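Local coordinates for glycoside hydrolase family 16 protein (Akkermansia muciniphila, PDB 6T2N) that is probably an endo-beta-galactosidase of glycoside hydrolase family 16 that cuts within mucin O-glycan chains to begin their breakdown, at residues 224-236 against 239-251. Residues are numbered along the deposited sequence; the frame is centred on the assembly and turned at random.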
ATOM      1  N   PHE A 224       7.273 -14.337   8.080  1.00 73.91           N
ATOM      2  CA  PHE A 224       7.282 -12.867   7.978  1.00 72.35           C
ATOM      3  C   PHE A 224       8.484 -12.459   7.114  1.00 73.67           C
ATOM      4  O   PHE A 224       9.587 -13.046   7.210  1.00 78.59           O
ATOM      5  CB  PHE A 224       7.415 -12.251   9.379  1.00 74.93           C
ATOM      6  CG  PHE A 224       6.161 -12.091  10.204  1.00 73.56           C
ATOM      7  CD1 PHE A 224       5.663 -13.136  10.967  1.00 74.10           C
ATOM      8  CD2 PHE A 224       5.500 -10.871  10.245  1.00 72.16           C
ATOM      9  CE1 PHE A 224       4.521 -12.970  11.735  1.00 74.26           C
ATOM     10  CE2 PHE A 224       4.343 -10.709  10.997  1.00 73.67           C
ATOM     11  CZ  PHE A 224       3.858 -11.758  11.750  1.00 74.56           C
ATOM     12  N   HIS A 225       8.287 -11.428   6.306  1.00 70.46           N
ATOM     13  CA  HIS A 225       9.327 -10.804   5.472  1.00 65.89           C
ATOM     14  C   HIS A 225       9.221  -9.297   5.598  1.00 65.94           C
ATOM     15  O   HIS A 225       8.096  -8.795   5.676  1.00 67.25           O
ATOM     16  CB  HIS A 225       9.126 -11.261   4.060  1.00 65.01           C
ATOM     17  CG  HIS A 225       9.363 -12.714   3.903  1.00 67.09           C
ATOM     18  ND1 HIS A 225       8.326 -13.606   3.826  1.00 69.63           N
ATOM     19  CD2 HIS A 225      10.499 -13.418   3.756  1.00 68.78           C
ATOM     20  CE1 HIS A 225       8.807 -14.821   3.661  1.00 71.84           C
ATOM     21  NE2 HIS A 225      10.142 -14.720   3.599  1.00 73.21           N
ATOM     22  N   THR A 226      10.368  -8.616   5.641  1.00 71.61           N
ATOM     23  CA  THR A 226      10.463  -7.138   5.704  1.00 69.36           C
ATOM     24  C   THR A 226      10.476  -6.562   4.288  1.00 69.82           C
ATOM     25  O   THR A 226      11.284  -7.029   3.435  1.00 72.82           O
ATOM     26  CB  THR A 226      11.715  -6.697   6.436  1.00 72.06           C
ATOM     27  OG1 THR A 226      11.914  -7.549   7.565  1.00 70.96           O
ATOM     28  CG2 THR A 226      11.587  -5.247   6.829  1.00 75.80           C
ATOM     29  N   TYR A 227       9.565  -5.631   4.039  1.00 68.23           N
ATOM     30  CA  TYR A 227       9.396  -4.935   2.743  1.00 65.69           C
ATOM     31  C   TYR A 227       9.959  -3.537   2.971  1.00 63.24           C
ATOM     32  O   TYR A 227       9.588  -2.913   3.932  1.00 65.84           O
ATOM     33  CB  TYR A 227       7.928  -5.014   2.310  1.00 64.44           C
ATOM     34  CG  TYR A 227       7.417  -6.415   2.068  1.00 65.28           C
ATOM     35  CD1 TYR A 227       7.669  -7.095   0.889  1.00 64.25           C
ATOM     36  CD2 TYR A 227       6.698  -7.089   3.040  1.00 70.83           C
ATOM     37  CE1 TYR A 227       7.221  -8.393   0.672  1.00 66.96           C
ATOM     38  CE2 TYR A 227       6.250  -8.394   2.846  1.00 72.34           C
ATOM     39  CZ  TYR A 227       6.505  -9.059   1.654  1.00 69.57           C
ATOM     40  OH  TYR A 227       6.055 -10.344   1.474  1.00 70.30           O
ATOM     41  N   VAL A 228      10.913  -3.115   2.164  1.00 64.42           N
ATOM     42  CA  VAL A 228      11.727  -1.889   2.427  1.00 65.15           C
ATOM     43  C   VAL A 228      11.800  -0.973   1.192  1.00 62.28           C
ATOM     44  O   VAL A 228      12.246  -1.396   0.061  1.00 56.25           O
ATOM     45  CB  VAL A 228      13.152  -2.277   2.832  1.00 72.06           C
ATOM     46  CG1 VAL A 228      13.889  -1.075   3.405  1.00 71.80           C
ATOM     47  CG2 VAL A 228      13.161  -3.506   3.756  1.00 76.18           C
ATOM     48  N   MET A 229      11.426   0.276   1.407  1.00 60.72           N
ATOM     49  CA  MET A 229      11.545   1.312   0.377  1.00 60.38           C
ATOM     50  C   MET A 229      12.573   2.346   0.860  1.00 63.76           C
ATOM     51  O   MET A 229      12.281   3.051   1.825  1.00 69.07           O
ATOM     52  CB  MET A 229      10.186   1.974   0.164  1.00 59.39           C
ATOM     53  CG  MET A 229      10.310   3.163  -0.732  1.00 63.06           C
ATOM     54  SD  MET A 229       8.824   4.145  -0.958  1.00 64.97           S
ATOM     55  CE  MET A 229       8.756   4.964   0.633  1.00 61.90           C
ATOM     56  N   GLU A 230      13.742   2.447   0.219  1.00 66.74           N
ATOM     57  CA  GLU A 230      14.651   3.637   0.335  1.00 68.29           C
ATOM     58  C   GLU A 230      14.276   4.628  -0.785  1.00 67.62           C
ATOM     59  O   GLU A 230      13.995   4.147  -1.908  1.00 69.46           O
ATOM     60  CB  GLU A 230      16.128   3.211   0.294  1.00 69.66           C
ATOM     61  CG  GLU A 230      16.664   2.619   1.592  1.00 72.13           C
ATOM     62  CD  GLU A 230      18.147   2.259   1.648  1.00 75.84           C
ATOM     63  OE1 GLU A 230      18.775   2.109   0.572  1.00 78.93           O
ATOM     64  OE2 GLU A 230      18.691   2.146   2.773  1.00 77.03           O
ATOM     65  N   TRP A 231      14.275   5.941  -0.500  1.00 68.50           N
ATOM     66  CA  TRP A 231      13.711   7.018  -1.366  1.00 69.17           C
ATOM     67  C   TRP A 231      14.443   8.341  -1.102  1.00 72.53           C
ATOM     68  O   TRP A 231      14.267   8.906  -0.017  1.00 77.86           O
ATOM     69  CB  TRP A 231      12.196   7.107  -1.090  1.00 69.27           C
ATOM     70  CG  TRP A 231      11.415   8.208  -1.745  1.00 69.59           C
ATOM     71  CD1 TRP A 231      11.719   8.844  -2.905  1.00 72.23           C
ATOM     72  CD2 TRP A 231      10.159   8.764  -1.320  1.00 69.12           C
ATOM     73  NE1 TRP A 231      10.759   9.762  -3.219  1.00 70.64           N
ATOM     74  CE2 TRP A 231       9.792   9.743  -2.256  1.00 71.24           C
ATOM     75  CE3 TRP A 231       9.307   8.559  -0.235  1.00 76.47           C
ATOM     76  CZ2 TRP A 231       8.621  10.494  -2.148  1.00 74.22           C
ATOM     77  CZ3 TRP A 231       8.141   9.298  -0.124  1.00 77.29           C
ATOM     78  CH2 TRP A 231       7.798  10.250  -1.079  1.00 74.49           C
ATOM     79  N   ASP A 232      15.320   8.739  -2.025  1.00 77.46           N
ATOM     80  CA  ASP A 232      15.836  10.114  -2.250  1.00 74.06           C
ATOM     81  C   ASP A 232      15.016  10.869  -3.297  1.00 72.25           C
ATOM     82  O   ASP A 232      14.145  10.283  -3.945  1.00 67.18           O
ATOM     83  CB  ASP A 232      17.111  10.051  -3.053  1.00 75.86           C
ATOM     84  CG  ASP A 232      18.355   9.388  -2.372  1.00 84.67           C
ATOM     85  OD1 ASP A 232      18.887   9.959  -1.362  1.00 91.05           O
ATOM     86  OD2 ASP A 232      18.868   8.428  -3.004  1.00 86.66           O
ATOM     87  N   LYS A 233      15.435  12.090  -3.582  1.00 73.00           N
ATOM     88  CA  LYS A 233      15.050  12.839  -4.800  1.00 73.42           C
ATOM     89  C   LYS A 233      15.807  12.389  -6.109  1.00 74.81           C
ATOM     90  O   LYS A 233      15.398  13.006  -7.164  1.00 77.91           O
ATOM     91  CB  LYS A 233      15.587  14.249  -4.721  1.00 77.25           C
ATOM     92  CG  LYS A 233      17.086  14.263  -5.006  1.00 81.36           C
ATOM     93  CD  LYS A 233      17.788  15.586  -4.717  1.00 82.49           C
ATOM     94  CE  LYS A 233      19.243  15.376  -4.411  1.00 81.99           C
ATOM     95  NZ  LYS A 233      19.990  16.509  -4.951  1.00 86.50           N
ATOM     96  N   ASP A 234      16.660  11.344  -5.965  1.00 72.81           N
ATOM     97  CA  ASP A 234      17.357  10.780  -7.144  1.00 73.37           C
ATOM     98  C   ASP A 234      16.882   9.358  -7.494  1.00 73.87           C
ATOM     99  O   ASP A 234      16.909   9.053  -8.732  1.00 72.20           O
ATOM    100  CB  ASP A 234      18.861  10.802  -6.936  1.00 76.98           C
ATOM    101  CG  ASP A 234      19.498  12.143  -7.267  1.00 80.20           C
ATOM    102  OD1 ASP A 234      19.302  12.663  -8.403  1.00 82.58           O
ATOM    103  OD2 ASP A 234      20.180  12.671  -6.390  1.00 82.67           O
ATOM    104  N   SER A 235      16.482   8.519  -6.512  1.00 73.33           N
ATOM    105  CA  SER A 235      15.910   7.165  -6.785  1.00 70.53           C
ATOM    106  C   SER A 235      14.894   6.680  -5.732  1.00 69.53           C
ATOM    107  O   SER A 235      14.874   7.203  -4.600  1.00 72.10           O
ATOM    108  CB  SER A 235      17.007   6.148  -6.928  1.00 70.07           C
ATOM    109  OG  SER A 235      17.684   6.007  -5.692  1.00 72.93           O
ATOM    110  N   ILE A 236      14.119   5.651  -6.110  1.00 65.75           N
ATOM    111  CA  ILE A 236      13.399   4.737  -5.191  1.00 62.05           C
ATOM    112  C   ILE A 236      13.808   3.276  -5.428  1.00 65.12           C
ATOM    113  O   ILE A 236      13.699   2.791  -6.566  1.00 62.18           O
ATOM    114  CB  ILE A 236      11.896   4.895  -5.335  1.00 59.88           C
ATOM    115  CG1 ILE A 236      11.483   6.355  -5.258  1.00 57.33           C
ATOM    116  CG2 ILE A 236      11.204   4.074  -4.247  1.00 64.35           C
ATOM    117  CD1 ILE A 236      10.054   6.561  -5.615  1.00 55.50           C
ATOM    118  N   MET A 239      12.573  -3.221  -1.948  1.00 67.68           N
ATOM    119  CA  MET A 239      13.139  -4.536  -1.580  1.00 72.51           C
ATOM    120  C   MET A 239      12.142  -5.343  -0.754  1.00 72.04           C
ATOM    121  O   MET A 239      11.188  -4.749  -0.169  1.00 68.42           O
ATOM    122  CB  MET A 239      14.419  -4.364  -0.768  1.00 80.64           C
ATOM    123  CG  MET A 239      15.598  -3.787  -1.559  1.00 84.86           C
ATOM    124  SD  MET A 239      16.833  -3.118  -0.423  1.00 85.95           S
ATOM    125  CE  MET A 239      16.019  -1.577  -0.011  1.00 83.08           C
ATOM    126  N   VAL A 240      12.337  -6.661  -0.836  1.00 74.59           N
ATOM    127  CA  VAL A 240      11.932  -7.687   0.160  1.00 78.05           C
ATOM    128  C   VAL A 240      13.223  -8.172   0.760  1.00 79.92           C
ATOM    129  O   VAL A 240      13.963  -8.813   0.004  1.00 76.95           O
ATOM    130  CB  VAL A 240      11.292  -8.958  -0.423  1.00 81.27           C
ATOM    131  CG1 VAL A 240      10.456  -9.670   0.626  1.00 80.16           C
ATOM    132  CG2 VAL A 240      10.520  -8.704  -1.700  1.00 82.16           C
ATOM    133  N   ASP A 241      13.414  -8.030   2.063  1.00 80.40           N
ATOM    134  CA  ASP A 241      14.343  -8.974   2.717  1.00 82.44           C
ATOM    135  C   ASP A 241      15.705  -8.707   2.099  1.00 83.14           C
ATOM    136  O   ASP A 241      16.427  -9.681   1.756  1.00 78.92           O
ATOM    137  CB  ASP A 241      13.881 -10.430   2.507  1.00 81.40           C
ATOM    138  CG  ASP A 241      13.051 -10.973   3.656  1.00 76.34           C
ATOM    139  OD1 ASP A 241      12.345 -10.177   4.290  1.00 70.14           O
ATOM    140  OD2 ASP A 241      13.150 -12.166   3.915  1.00 72.78           O
ATOM    141  N   ASP A 242      15.978  -7.423   1.859  1.00 87.80           N
ATOM    142  CA  ASP A 242      17.280  -6.968   1.299  1.00 94.54           C
ATOM    143  C   ASP A 242      17.538  -7.548  -0.118  1.00 95.08           C
ATOM    144  O   ASP A 242      18.705  -7.495  -0.573  1.00100.60           O
ATOM    145  CB  ASP A 242      18.390  -7.335   2.297  1.00 99.03           C
ATOM    146  CG  ASP A 242      18.419  -6.490   3.566  1.00 96.67           C
ATOM    147  OD1 ASP A 242      17.881  -5.355   3.539  1.00 92.76           O
ATOM    148  OD2 ASP A 242      19.024  -6.954   4.555  1.00 98.69           O
ATOM    149  N   LYS A 243      16.520  -8.093  -0.799  1.00 91.26           N
ATOM    150  CA  LYS A 243      16.565  -8.429  -2.245  1.00 88.48           C
ATOM    151  C   LYS A 243      15.812  -7.341  -3.011  1.00 82.62           C
ATOM    152  O   LYS A 243      14.693  -6.974  -2.580  1.00 78.16           O
ATOM    153  CB  LYS A 243      16.010  -9.828  -2.500  1.00 94.75           C
ATOM    154  CG  LYS A 243      16.874 -10.930  -1.913  1.00107.52           C
ATOM    155  CD  LYS A 243      16.248 -12.314  -1.928  1.00118.45           C
ATOM    156  CE  LYS A 243      17.051 -13.322  -1.120  1.00127.77           C
ATOM    157  NZ  LYS A 243      16.164 -14.233  -0.355  1.00134.29           N
ATOM    158  N   LEU A 244      16.449  -6.798  -4.056  1.00 78.54           N
ATOM    159  CA  LEU A 244      15.915  -5.676  -4.862  1.00 73.63           C
ATOM    160  C   LEU A 244      14.826  -6.241  -5.775  1.00 74.30           C
ATOM    161  O   LEU A 244      15.149  -7.126  -6.601  1.00 74.03           O
ATOM    162  CB  LEU A 244      17.045  -5.026  -5.670  1.00 71.25           C
ATOM    163  CG  LEU A 244      16.611  -3.892  -6.599  1.00 70.37           C
ATOM    164  CD1 LEU A 244      16.381  -2.580  -5.853  1.00 69.89           C
ATOM    165  CD2 LEU A 244      17.617  -3.689  -7.710  1.00 73.14           C
ATOM    166  N   VAL A 245      13.593  -5.741  -5.643  1.00 70.88           N
ATOM    167  CA  VAL A 245      12.513  -6.022  -6.628  1.00 68.02           C
ATOM    168  C   VAL A 245      12.589  -5.011  -7.789  1.00 66.23           C
ATOM    169  O   VAL A 245      12.695  -5.413  -8.974  1.00 62.22           O
ATOM    170  CB  VAL A 245      11.151  -6.005  -5.937  1.00 66.69           C
ATOM    171  CG1 VAL A 245      10.104  -6.632  -6.839  1.00 68.68           C
ATOM    172  CG2 VAL A 245      11.220  -6.738  -4.615  1.00 69.34           C
ATOM    173  N   LYS A 246      12.567  -3.729  -7.467  1.00 64.83           N
ATOM    174  CA  LYS A 246      12.521  -2.688  -8.504  1.00 63.98           C
ATOM    175  C   LYS A 246      13.149  -1.388  -7.981  1.00 66.14           C
ATOM    176  O   LYS A 246      12.907  -0.977  -6.869  1.00 64.62           O
ATOM    177  CB  LYS A 246      11.075  -2.585  -8.952  1.00 60.26           C
ATOM    178  CG  LYS A 246      10.861  -1.749 -10.175  1.00 62.58           C
ATOM    179  CD  LYS A 246      11.357  -2.412 -11.430  1.00 66.67           C
ATOM    180  CE  LYS A 246      11.544  -1.392 -12.535  1.00 69.55           C
ATOM    181  NZ  LYS A 246      11.441  -2.021 -13.863  1.00 72.62           N
ATOM    182  N   SER A 247      14.054  -0.829  -8.763  1.00 73.58           N
ATOM    183  CA  SER A 247      14.596   0.540  -8.609  1.00 72.61           C
ATOM    184  C   SER A 247      13.959   1.385  -9.707  1.00 68.47           C
ATOM    185  O   SER A 247      13.683   0.823 -10.765  1.00 69.39           O
ATOM    186  CB  SER A 247      16.093   0.548  -8.756  1.00 76.16           C
ATOM    187  OG  SER A 247      16.460   0.963 -10.081  1.00 81.43           O
ATOM    188  N   ILE A 248      13.805   2.676  -9.461  1.00 64.79           N
ATOM    189  CA  ILE A 248      13.468   3.706 -10.469  1.00 63.57           C
ATOM    190  C   ILE A 248      14.473   4.860 -10.322  1.00 66.15           C
ATOM    191  O   ILE A 248      14.823   5.147  -9.181  1.00 63.99           O
ATOM    192  CB  ILE A 248      12.007   4.090 -10.216  1.00 64.39           C
ATOM    193  CG1 ILE A 248      11.474   4.928 -11.372  1.00 71.69           C
ATOM    194  CG2 ILE A 248      11.820   4.796  -8.886  1.00 61.71           C
ATOM    195  CD1 ILE A 248      10.055   5.389 -11.139  1.00 72.73           C
ATOM    196  N   ASP A 249      15.034   5.424 -11.413  1.00 71.48           N
ATOM    197  CA  ASP A 249      15.849   6.672 -11.337  1.00 69.68           C
ATOM    198  C   ASP A 249      14.848   7.825 -11.506  1.00 70.20           C
ATOM    199  O   ASP A 249      14.119   7.832 -12.518  1.00 67.50           O
ATOM    200  CB  ASP A 249      17.053   6.616 -12.288  1.00 71.08           C
ATOM    201  CG  ASP A 249      17.789   7.932 -12.535  1.00 73.71           C
ATOM    202  OD1 ASP A 249      17.384   8.970 -11.893  1.00 71.99           O
ATOM    203  OD2 ASP A 249      18.755   7.929 -13.403  1.00 74.70           O
ATOM    204  N   LEU A 250      14.727   8.721 -10.517  1.00 71.42           N
ATOM    205  CA  LEU A 250      13.709   9.827 -10.553  1.00 71.50           C
ATOM    206  C   LEU A 250      14.089  10.921 -11.612  1.00 71.06           C
ATOM    207  O   LEU A 250      13.209  11.767 -11.981  1.00 67.56           O
ATOM    208  CB  LEU A 250      13.565  10.404  -9.136  1.00 71.04           C
ATOM    209  CG  LEU A 250      12.462   9.815  -8.256  1.00 70.31           C
ATOM    210  CD1 LEU A 250      12.140   8.379  -8.627  1.00 69.43           C
ATOM    211  CD2 LEU A 250      12.854   9.905  -6.787  1.00 69.59           C
ATOM    212  N   ASN A 251      15.326  10.930 -12.132  1.00 69.58           N
ATOM    213  CA  ASN A 251      15.745  11.866 -13.246  1.00 77.88           C
ATOM    214  C   ASN A 251      15.096  11.495 -14.631  1.00 77.87           C
ATOM    215  O   ASN A 251      14.906  12.271 -15.466  1.00 77.27           O
ATOM    216  CB  ASN A 251      17.307  12.084 -13.457  1.00 78.41           C
ATOM    217  CG  ASN A 251      17.819  12.735 -11.999  1.00 83.36           C
ATOM    218  OD1 ASN A 251      18.457  12.116 -11.145  1.00 85.44           O
ATOM    219  ND2 ASN A 251      17.588  13.939 -11.691  1.00 78.42           N
TER
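Two successive β-hairpins bring V228 against M239 and I236 against I248, the middle strand, 235-240, serving both. In the first, V228 and M239 form a hydrogen-bonded antiparallel pair: M239 N gives to V228 O at 2.7 Å, and V228 N returns a nearly straight bond (171°) to M239 O, reaching it from above the carbonyl plane. One residue along, Y227 and V240 lie side by side; with CG1 anti to the backbone N (chi1 -158°), V240 sets that methyl 3.5 Å from Y227 CE1. D241, in the type I' turn V240-K243, takes the T226 N-H nearly along the C-O axis of OD1, the bond bent to 138° at the hydrogen; OD2 lies at the H225 ring edge, beside CD2. D241 N gives to T226 O. With an alanine in place of D241, T226 N would probably lose this acceptor, leaving only the backbone bond of the two. In the second hairpin, I236 N gives to I248 O at 3.2 Å and I248 N gives back to I236 O. Beyond it, L250 N bonds D234 O. Strands 225-231, 235-240 and 243-249 thus form an antiparallel meander whose V240 and I236 touch V193 and F197 of strand 192-198 in the opposing sheet, as in the β-jelly-roll sandwich of family 16.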